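Local coordinates for YjbQ family protein (Sulfolobus tokodaii, PDB 1VE0) that is of unknown function but binds zinc ions and belongs to the YjbQ (UPF0047) family, at residues A[10-15]-A[123-128]. Numbering follows the deposited sequence.
Sequences VKTRSR and RTRTVL. With SO4 (sulfate ion), chain B.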
ATOM      1  N   VAL A  10       9.928  -3.851 -18.599  1.00 24.86           N
ATOM      2  CA  VAL A  10       8.767  -4.200 -19.388  1.00 27.62           C
ATOM      3  C   VAL A  10       8.434  -2.953 -20.174  1.00 28.35           C
ATOM      4  O   VAL A  10       8.551  -1.835 -19.669  1.00 29.96           O
ATOM      5  CB  VAL A  10       7.550  -4.608 -18.524  1.00 28.81           C
ATOM      6  CG1 VAL A  10       7.869  -5.874 -17.739  1.00 30.24           C
ATOM      7  CG2 VAL A  10       7.173  -3.479 -17.586  1.00 28.36           C
ATOM      8  N   LYS A  11       8.023  -3.140 -21.415  1.00 29.68           N
ATOM      9  CA  LYS A  11       7.695  -2.017 -22.264  1.00 30.77           C
ATOM     10  C   LYS A  11       6.194  -1.789 -22.268  1.00 29.54           C
ATOM     11  O   LYS A  11       5.439  -2.671 -22.679  1.00 29.08           O
ATOM     12  CB  LYS A  11       8.186  -2.302 -23.688  1.00 34.69           C
ATOM     13  CG  LYS A  11       8.782  -1.107 -24.394  1.00 37.95           C
ATOM     14  CD  LYS A  11       7.776   0.008 -24.548  1.00 41.29           C
ATOM     15  CE  LYS A  11       8.453   1.252 -25.107  1.00 43.75           C
ATOM     16  NZ  LYS A  11       9.532   1.724 -24.191  1.00 46.31           N
ATOM     17  N   THR A  12       5.747  -0.624 -21.803  1.00 27.30           N
ATOM     18  CA  THR A  12       4.314  -0.352 -21.819  1.00 27.70           C
ATOM     19  C   THR A  12       3.960   0.174 -23.208  1.00 28.54           C
ATOM     20  O   THR A  12       4.723   0.911 -23.835  1.00 28.50           O
ATOM     21  CB  THR A  12       3.878   0.599 -20.682  1.00 24.66           C
ATOM     22  OG1 THR A  12       4.435   1.901 -20.869  1.00 23.46           O
ATOM     23  CG2 THR A  12       4.367   0.036 -19.338  1.00 25.46           C
ATOM     24  N   ARG A  13       2.790  -0.229 -23.681  1.00 30.59           N
ATOM     25  CA  ARG A  13       2.354   0.065 -25.035  1.00 32.03           C
ATOM     26  C   ARG A  13       1.400   1.212 -25.256  1.00 31.53           C
ATOM     27  O   ARG A  13       1.017   1.469 -26.393  1.00 31.12           O
ATOM     28  CB  ARG A  13       1.716  -1.201 -25.601  1.00 35.56           C
ATOM     29  CG  ARG A  13       2.485  -2.468 -25.256  1.00 38.90           C
ATOM     30  CD  ARG A  13       1.581  -3.696 -25.227  1.00 41.50           C
ATOM     31  NE  ARG A  13       0.691  -3.728 -24.064  1.00 43.26           N
ATOM     32  CZ  ARG A  13      -0.078  -4.770 -23.749  1.00 45.11           C
ATOM     33  NH1 ARG A  13      -0.863  -4.732 -22.681  1.00 43.00           N
ATOM     34  NH2 ARG A  13      -0.054  -5.862 -24.508  1.00 47.08           N
ATOM     35  N   SER A  14       1.016   1.901 -24.194  1.00 30.14           N
ATOM     36  CA  SER A  14       0.061   2.989 -24.337  1.00 29.89           C
ATOM     37  C   SER A  14       0.198   3.936 -23.153  1.00 28.11           C
ATOM     38  O   SER A  14       0.985   3.674 -22.244  1.00 27.55           O
ATOM     39  CB  SER A  14      -1.352   2.391 -24.389  1.00 30.70           C
ATOM     40  OG  SER A  14      -2.286   3.310 -24.915  1.00 34.53           O
ATOM     41  N   ARG A  15      -0.548   5.040 -23.162  1.00 27.14           N
ATOM     42  CA  ARG A  15      -0.483   5.967 -22.039  1.00 26.44           C
ATOM     43  C   ARG A  15      -0.946   5.195 -20.808  1.00 25.90           C
ATOM     44  O   ARG A  15      -0.286   5.210 -19.762  1.00 24.53           O
ATOM     45  CB  ARG A  15      -1.396   7.165 -22.261  1.00 26.56           C
ATOM     46  CG  ARG A  15      -1.231   8.228 -21.212  1.00 28.69           C
ATOM     47  CD  ARG A  15      -2.247   9.327 -21.396  1.00 34.19           C
ATOM     48  NE  ARG A  15      -1.786  10.590 -20.834  1.00 37.29           N
ATOM     49  CZ  ARG A  15      -2.533  11.685 -20.758  1.00 37.68           C
ATOM     50  NH1 ARG A  15      -2.033  12.796 -20.238  1.00 36.11           N
ATOM     51  NH2 ARG A  15      -3.787  11.660 -21.195  1.00 38.11           N
ATOM     52  N   ARG A 123       6.365   3.577 -22.249  1.00 25.02           N
ATOM     53  CA  ARG A 123       7.698   3.691 -21.677  1.00 26.64           C
ATOM     54  C   ARG A 123       8.296   2.342 -21.310  1.00 25.91           C
ATOM     55  O   ARG A 123       7.580   1.343 -21.192  1.00 26.03           O
ATOM     56  CB  ARG A 123       7.654   4.535 -20.398  1.00 29.90           C
ATOM     57  CG  ARG A 123       7.799   6.025 -20.600  1.00 33.29           C
ATOM     58  CD  ARG A 123       8.501   6.627 -19.403  1.00 33.21           C
ATOM     59  NE  ARG A 123       7.603   7.396 -18.547  1.00 33.05           N
ATOM     60  CZ  ARG A 123       7.968   7.931 -17.390  1.00 30.08           C
ATOM     61  NH1 ARG A 123       7.099   8.628 -16.670  1.00 33.93           N
ATOM     62  NH2 ARG A 123       9.198   7.749 -16.945  1.00 27.73           N
ATOM     63  N   THR A 124       9.611   2.315 -21.132  1.00 26.33           N
ATOM     64  CA  THR A 124      10.271   1.097 -20.693  1.00 25.78           C
ATOM     65  C   THR A 124      10.310   1.301 -19.187  1.00 25.68           C
ATOM     66  O   THR A 124      10.929   2.246 -18.696  1.00 25.62           O
ATOM     67  CB  THR A 124      11.704   0.956 -21.235  1.00 27.90           C
ATOM     68  OG1 THR A 124      11.653   0.663 -22.636  1.00 30.69           O
ATOM     69  CG2 THR A 124      12.428  -0.188 -20.522  1.00 27.59           C
ATOM     70  N   ARG A 125       9.604   0.442 -18.463  1.00 22.37           N
ATOM     71  CA  ARG A 125       9.558   0.542 -17.020  1.00 21.92           C
ATOM     72  C   ARG A 125      10.442  -0.505 -16.388  1.00 22.22           C
ATOM     73  O   ARG A 125      10.526  -1.642 -16.862  1.00 21.80           O
ATOM     74  CB  ARG A 125       8.122   0.367 -16.516  1.00 19.61           C
ATOM     75  CG  ARG A 125       7.164   1.429 -17.026  1.00 19.06           C
ATOM     76  CD  ARG A 125       7.639   2.828 -16.618  1.00 17.44           C
ATOM     77  NE  ARG A 125       6.557   3.805 -16.702  1.00 16.99           N
ATOM     78  CZ  ARG A 125       6.568   4.976 -16.072  1.00 19.55           C
ATOM     79  NH1 ARG A 125       5.545   5.810 -16.191  1.00 19.64           N
ATOM     80  NH2 ARG A 125       7.611   5.311 -15.319  1.00 20.76           N
ATOM     81  N   THR A 126      11.098  -0.124 -15.306  1.00 20.14           N
ATOM     82  CA  THR A 126      11.965  -1.058 -14.613  1.00 21.53           C
ATOM     83  C   THR A 126      11.309  -1.517 -13.319  1.00 21.81           C
ATOM     84  O   THR A 126      10.770  -0.703 -12.568  1.00 21.91           O
ATOM     85  CB  THR A 126      13.303  -0.403 -14.272  1.00 22.63           C
ATOM     86  OG1 THR A 126      13.955  -0.009 -15.483  1.00 22.31           O
ATOM     87  CG2 THR A 126      14.195  -1.378 -13.505  1.00 23.56           C
ATOM     88  N   VAL A 127      11.348  -2.819 -13.070  1.00 20.53           N
ATOM     89  CA  VAL A 127      10.790  -3.368 -11.842  1.00 20.72           C
ATOM     90  C   VAL A 127      11.901  -3.974 -10.998  1.00 18.98           C
ATOM     91  O   VAL A 127      12.703  -4.769 -11.488  1.00 19.35           O
ATOM     92  CB  VAL A 127       9.746  -4.478 -12.123  1.00 20.19           C
ATOM     93  CG1 VAL A 127       9.241  -5.071 -10.797  1.00 18.21           C
ATOM     94  CG2 VAL A 127       8.581  -3.910 -12.914  1.00 20.61           C
ATOM     95  N   LEU A 128      11.981  -3.573  -9.738  1.00 17.01           N
ATOM     96  CA  LEU A 128      12.973  -4.156  -8.840  1.00 18.81           C
ATOM     97  C   LEU A 128      12.285  -5.172  -7.920  1.00 20.04           C
ATOM     98  O   LEU A 128      11.249  -4.868  -7.305  1.00 19.27           O
ATOM     99  CB  LEU A 128      13.631  -3.070  -7.978  1.00 19.70           C
ATOM    100  CG  LEU A 128      14.353  -3.545  -6.712  1.00 19.86           C
ATOM    101  CD1 LEU A 128      15.605  -4.359  -7.065  1.00 19.81           C
ATOM    102  CD2 LEU A 128      14.722  -2.329  -5.870  1.00 21.23           C
TER
HETATM  103  S   SO4 B 135       9.003   8.326 -13.412  1.00 29.06           S
HETATM  104  O1  SO4 B 135      10.196   7.577 -13.865  1.00 27.49           O
HETATM  105  O2  SO4 B 135       7.852   7.423 -13.339  1.00 28.34           O
HETATM  106  O3  SO4 B 135       8.723   9.393 -14.387  1.00 29.69           O
HETATM  107  O4  SO4 B 135       9.252   8.899 -12.073  1.00 27.82           O
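Val10 and Lys11 end strand 2-11, which is outermost within the chain in a five-stranded antiparallel sheet, and they pair there with the start of strand 124-133. Val10 and Arg125 form a hydrogen-bonded pair. Val10 N donates to Arg125 O, and Arg125 N returns the bond to Val10 O. Lys11 and Thr124 are the non-hydrogen-bonded pair that follows. Past the end of strand 2-11 the ladder gains one more rung, as Thr12 N donates to Arg123 O at 2.8 Å. The Thr12 hydroxyl supplies the return bond in place of a backbone carbonyl: Arg123 N donates to Thr12 OG1 at 2.9 Å. OG1 sits between its own backbone N and carbonyl carbon (chi1 66°), and it is also hydrogen-bonded to Glu118. That carboxylate forms a salt bridge with Arg125 NE as well, so it ties both segments to strand 113-118.

The two faces of this antiparallel pairing differ. On the exposed face of Lys11 and Thr124, the lysine chain bends at chi2 and chi4 and brings NZ back across the strands to Thr124 OG1, 2.8 Å away. The buried face carries Val10 and Arg125. There Val10 CG2 meets Arg125 CB at 4.1 Å, and Thr12 CG2 touches Arg125 CG.

Beyond this packing the Arg123 and Arg125 guanidiniums overlap, offset and tilted, with Arg125 NH2 3.3 Å above the centre of the Arg123 plane. A sulfate, probably from the crystallisation liquor, sits at the edges of both groups. With the carboxylates of Asp120, salt-bridged to Arg123 NH1, and Glu118, it probably offsets their charge repulsion. Arg123 NH1 and NH2 both reach its O3, while Arg125 NH2 donates to O2 at 2.9 Å. Arg125 NH1 is hydrogen-bonded to Thr45 OG1. The Arg123 side chain lies about 7 Å from a bound zinc ion and near the zinc ligand Asn83.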